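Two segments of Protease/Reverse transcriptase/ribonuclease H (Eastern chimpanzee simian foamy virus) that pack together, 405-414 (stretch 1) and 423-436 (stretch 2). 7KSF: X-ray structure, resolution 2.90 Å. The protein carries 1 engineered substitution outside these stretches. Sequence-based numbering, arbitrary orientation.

Stretch 1 405-414: ELVQPLYNLI
Stretch 2, residues 423-436: EWSEENTKQLNMVI

Two helical segments of one chain pack here without a single hydrogen bond between them; the contact, which buries 511 Å² summed over both sides, is made by leucine and proline carbons packing against apolar side chains and carbonyl or amide oxygens. Helix 408-414 and helix 426-436 run roughly antiparallel, with 140° between their N-to-C directions, a signed crossing angle of -140° and a closest axial approach of 10.6 Å. In register, CA of Leu413 lies 7.8 Å from CA of Glu423, CA of Leu410 7.3 Å from CA of Asn428, and CA of Leu406 6.8 Å from CA of Val435. Stretch 1 is helical at Leu406 (phi/psi -83/-26), passes Val407 at -86/-19, and is helical again beyond, with Leu410 at -67/-36 and Leu413 at -75/-22.

Stretch 2 opens extended, with phi/psi of -101/129 at Glu423, -112/123 at Trp424 and -88/149 at Ser425. Glu423 O sits 3.2 Å from Leu413 CD1, while the Glu423 side chain (chi1 and chi2 t, chi3 -7°) leads away. Trp424 (chi1 t, chi2 -86°) starts sideways, yet its indole comes nearer and meets two leucines obliquely. Its CH2 is 4.0 Å from Leu410 CD2 and its CE3 is 4.1 Å from Leu413 CD2, both apolar contacts. Leu410 is m,t, its end approaching from a sideways CB; Leu413 is t,p and points toward stretch 2.

Ser425 takes the N-cap position, but its side chain (m) makes no capping bond. Instead its backbone N donates to Asn428 OD1 at 3.2 Å, tying the helix start to its first turn. From Glu426 onward the backbone is helical, with phi near -60° and psi near -40°, and i to i+4 bonds such as Leu432 N to Asn428 O at 2.7 Å.

Asn428 (m, chi2 141°) points toward stretch 1, placing OD1 3.5 Å from Leu413 CD2. Its ND2 donates a weak hydrogen bond to Gln431 OE1 at 2.9 Å, a bond within its own helix.

Gln431 (m,t, chi3 7°) also points toward stretch 1; its OE1 lies 3.3 Å from Pro409 CB (ring C-gamma exo) and 4.0 Å from Leu410 CD2.

The last turn receives Leu406 (t,p), which points toward stretch 2. Met434 (m,t,t) has CA-to-CB toward stretch 1, with CB 4.0 Å from Leu406 CD2, before its end leads away. Val435 (t) packs more tightly, its CG2 3.6 Å from Leu406 CG.

The rule: Leu410 and Leu413 meet Trp424, Leu406 meets Met434 and Val435, and weakly bonded Asn428 and Gln431 lie between.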

# COMPACT_ATOMS: atom_id res chain seq x y z
N GLU A 405 -42.73 3.79 -3.94
CA GLU A 405 -43.39 3.29 -2.70
C GLU A 405 -42.39 3.12 -1.55
O GLU A 405 -42.76 3.44 -0.40
CB GLU A 405 -44.13 1.98 -2.98
CG GLU A 405 -45.28 2.13 -3.95
CD GLU A 405 -46.35 3.12 -3.52
OE1 GLU A 405 -46.67 3.15 -2.32
OE2 GLU A 405 -46.85 3.87 -4.39
N LEU A 406 -41.18 2.63 -1.84
CA LEU A 406 -40.20 2.39 -0.78
C LEU A 406 -39.44 3.65 -0.40
O LEU A 406 -38.96 3.76 0.73
CB LEU A 406 -39.23 1.29 -1.23
CG LEU A 406 -38.36 0.67 -0.14
CD1 LEU A 406 -39.21 0.23 1.04
CD2 LEU A 406 -37.60 -0.51 -0.72
N VAL A 407 -39.32 4.61 -1.32
CA VAL A 407 -38.66 5.87 -1.01
C VAL A 407 -39.61 6.89 -0.39
O VAL A 407 -39.15 7.84 0.26
CB VAL A 407 -38.02 6.46 -2.29
CG1 VAL A 407 -37.11 7.64 -1.96
CG2 VAL A 407 -37.23 5.38 -3.02
N GLN A 408 -40.92 6.71 -0.55
CA GLN A 408 -41.89 7.65 0.00
C GLN A 408 -41.73 7.92 1.50
O GLN A 408 -41.87 9.09 1.90
CB GLN A 408 -43.31 7.15 -0.30
CG GLN A 408 -44.42 8.06 0.19
CD GLN A 408 -44.57 9.32 -0.64
OE1 GLN A 408 -43.93 9.46 -1.69
NE2 GLN A 408 -45.41 10.24 -0.19
N PRO A 409 -41.45 6.93 2.37
CA PRO A 409 -41.30 7.26 3.80
C PRO A 409 -40.20 8.26 4.08
O PRO A 409 -40.37 9.13 4.95
CB PRO A 409 -41.01 5.90 4.44
CG PRO A 409 -41.63 4.92 3.52
CD PRO A 409 -41.43 5.47 2.15
N LEU A 410 -39.06 8.16 3.39
CA LEU A 410 -37.95 9.07 3.66
C LEU A 410 -38.29 10.50 3.26
O LEU A 410 -37.86 11.45 3.93
CB LEU A 410 -36.70 8.59 2.92
CG LEU A 410 -36.36 7.11 3.14
CD1 LEU A 410 -35.15 6.70 2.32
CD2 LEU A 410 -36.12 6.83 4.62
N TYR A 411 -39.05 10.66 2.18
CA TYR A 411 -39.52 11.99 1.80
C TYR A 411 -40.41 12.60 2.87
O TYR A 411 -40.34 13.81 3.13
CB TYR A 411 -40.27 11.92 0.47
CG TYR A 411 -39.39 11.92 -0.76
CD1 TYR A 411 -38.24 12.69 -0.81
CD2 TYR A 411 -39.72 11.16 -1.87
CE1 TYR A 411 -37.43 12.69 -1.94
CE2 TYR A 411 -38.92 11.15 -3.00
CZ TYR A 411 -37.78 11.92 -3.03
OH TYR A 411 -36.99 11.92 -4.15
N ASN A 412 -41.25 11.79 3.51
CA ASN A 412 -42.14 12.32 4.54
C ASN A 412 -41.38 12.71 5.80
O ASN A 412 -41.86 13.55 6.57
CB ASN A 412 -43.23 11.29 4.87
CG ASN A 412 -44.12 10.98 3.68
OD1 ASN A 412 -43.77 11.28 2.54
ND2 ASN A 412 -45.28 10.39 3.95
N LEU A 413 -40.19 12.14 6.01
CA LEU A 413 -39.42 12.44 7.21
C LEU A 413 -38.75 13.81 7.15
O LEU A 413 -38.44 14.38 8.19
CB LEU A 413 -38.37 11.35 7.44
CG LEU A 413 -37.61 11.39 8.77
CD1 LEU A 413 -38.59 11.44 9.93
CD2 LEU A 413 -36.70 10.18 8.88
N ILE A 414 -38.54 14.35 5.94
CA ILE A 414 -37.74 15.56 5.82
C ILE A 414 -38.54 16.79 6.27
O ILE A 414 -38.03 17.65 6.99
CB ILE A 414 -37.20 15.71 4.38
CG1 ILE A 414 -38.31 16.07 3.39
CG2 ILE A 414 -36.50 14.43 3.96
CD1 ILE A 414 -37.88 15.99 1.94
N GLU A 423 -34.99 13.71 12.77
CA GLU A 423 -35.07 12.54 13.63
C GLU A 423 -35.20 11.30 12.76
O GLU A 423 -36.07 11.23 11.88
CB GLU A 423 -36.25 12.65 14.59
CG GLU A 423 -36.45 11.44 15.49
CD GLU A 423 -37.62 11.60 16.44
OE1 GLU A 423 -38.20 12.70 16.49
OE2 GLU A 423 -37.96 10.62 17.14
N TRP A 424 -34.34 10.31 13.01
CA TRP A 424 -34.26 9.10 12.20
C TRP A 424 -34.74 7.91 13.03
O TRP A 424 -34.20 7.65 14.11
CB TRP A 424 -32.84 8.87 11.70
CG TRP A 424 -32.68 7.66 10.83
CD1 TRP A 424 -32.46 6.38 11.23
CD2 TRP A 424 -32.73 7.63 9.40
NE1 TRP A 424 -32.37 5.55 10.14
CE2 TRP A 424 -32.53 6.29 9.00
CE3 TRP A 424 -32.92 8.60 8.42
CZ2 TRP A 424 -32.52 5.90 7.67
CZ3 TRP A 424 -32.91 8.22 7.09
CH2 TRP A 424 -32.71 6.88 6.73
N SER A 425 -35.75 7.21 12.52
CA SER A 425 -36.29 6.04 13.21
C SER A 425 -35.52 4.78 12.79
O SER A 425 -35.03 4.68 11.67
CB SER A 425 -37.77 5.87 12.90
OG SER A 425 -38.50 7.03 13.24
N GLU A 426 -35.44 3.83 13.72
CA GLU A 426 -34.71 2.59 13.45
C GLU A 426 -35.33 1.81 12.31
O GLU A 426 -34.62 1.10 11.58
CB GLU A 426 -34.65 1.73 14.71
CG GLU A 426 -33.93 2.38 15.88
CD GLU A 426 -33.87 1.47 17.10
OE1 GLU A 426 -34.34 0.32 17.01
OE2 GLU A 426 -33.35 1.92 18.15
N GLU A 427 -36.65 1.91 12.13
CA GLU A 427 -37.29 1.23 11.01
C GLU A 427 -36.87 1.85 9.68
O GLU A 427 -36.74 1.14 8.68
CB GLU A 427 -38.81 1.27 11.17
CG GLU A 427 -39.31 0.68 12.49
CD GLU A 427 -39.02 -0.81 12.62
OE1 GLU A 427 -38.87 -1.48 11.58
OE2 GLU A 427 -38.96 -1.30 13.76
N ASN A 428 -36.66 3.17 9.65
CA ASN A 428 -36.17 3.81 8.44
C ASN A 428 -34.82 3.25 8.03
O ASN A 428 -34.56 3.06 6.84
CB ASN A 428 -36.09 5.33 8.63
CG ASN A 428 -37.41 5.95 9.03
OD1 ASN A 428 -37.46 6.86 9.85
ND2 ASN A 428 -38.50 5.44 8.45
N THR A 429 -33.95 2.99 9.00
CA THR A 429 -32.69 2.31 8.71
C THR A 429 -32.94 0.96 8.06
O THR A 429 -32.22 0.55 7.15
CB THR A 429 -31.88 2.13 10.00
OG1 THR A 429 -31.68 3.41 10.62
CG2 THR A 429 -30.53 1.50 9.71
N LYS A 430 -33.97 0.24 8.52
CA LYS A 430 -34.34 -1.02 7.90
C LYS A 430 -34.96 -0.80 6.53
O LYS A 430 -34.70 -1.57 5.59
CB LYS A 430 -35.30 -1.79 8.81
CG LYS A 430 -35.63 -3.18 8.33
CD LYS A 430 -36.64 -3.83 9.26
CE LYS A 430 -36.97 -5.24 8.81
NZ LYS A 430 -38.00 -5.85 9.70
N GLN A 431 -35.78 0.25 6.38
CA GLN A 431 -36.31 0.60 5.07
C GLN A 431 -35.19 0.89 4.09
O GLN A 431 -35.22 0.43 2.94
CB GLN A 431 -37.23 1.82 5.19
CG GLN A 431 -38.41 1.64 6.11
CD GLN A 431 -39.05 2.96 6.47
OE1 GLN A 431 -38.70 4.01 5.92
NE2 GLN A 431 -40.00 2.92 7.39
N LEU A 432 -34.20 1.66 4.52
CA LEU A 432 -33.04 1.93 3.67
C LEU A 432 -32.33 0.63 3.29
O LEU A 432 -31.93 0.45 2.14
CB LEU A 432 -32.08 2.88 4.39
CG LEU A 432 -30.78 3.20 3.67
CD1 LEU A 432 -31.05 3.86 2.33
CD2 LEU A 432 -29.92 4.09 4.55
N ASN A 433 -32.19 -0.28 4.26
CA ASN A 433 -31.62 -1.59 3.97
C ASN A 433 -32.46 -2.35 2.96
O ASN A 433 -31.92 -3.13 2.16
CB ASN A 433 -31.48 -2.39 5.27
CG ASN A 433 -30.63 -3.63 5.10
OD1 ASN A 433 -29.79 -3.70 4.20
ND2 ASN A 433 -30.84 -4.62 5.96
N MET A 434 -33.78 -2.13 2.95
CA MET A 434 -34.63 -2.76 1.94
C MET A 434 -34.37 -2.17 0.56
O MET A 434 -34.34 -2.90 -0.44
CB MET A 434 -36.10 -2.62 2.32
CG MET A 434 -36.48 -3.27 3.64
SD MET A 434 -38.08 -2.69 4.22
CE MET A 434 -38.22 -3.61 5.75
N VAL A 435 -34.20 -0.85 0.49
CA VAL A 435 -33.91 -0.19 -0.78
C VAL A 435 -32.68 -0.80 -1.42
O VAL A 435 -32.63 -1.00 -2.64
CB VAL A 435 -33.73 1.33 -0.56
CG1 VAL A 435 -33.45 2.02 -1.88
CG2 VAL A 435 -34.96 1.93 0.11
N ILE A 436 -31.67 -1.11 -0.62
CA ILE A 436 -30.45 -1.71 -1.14
C ILE A 436 -30.72 -3.13 -1.62
O ILE A 436 -30.29 -3.53 -2.71
CB ILE A 436 -29.34 -1.68 -0.07
CG1 ILE A 436 -29.20 -0.26 0.48
CG2 ILE A 436 -28.02 -2.16 -0.66
CD1 ILE A 436 -28.27 -0.15 1.66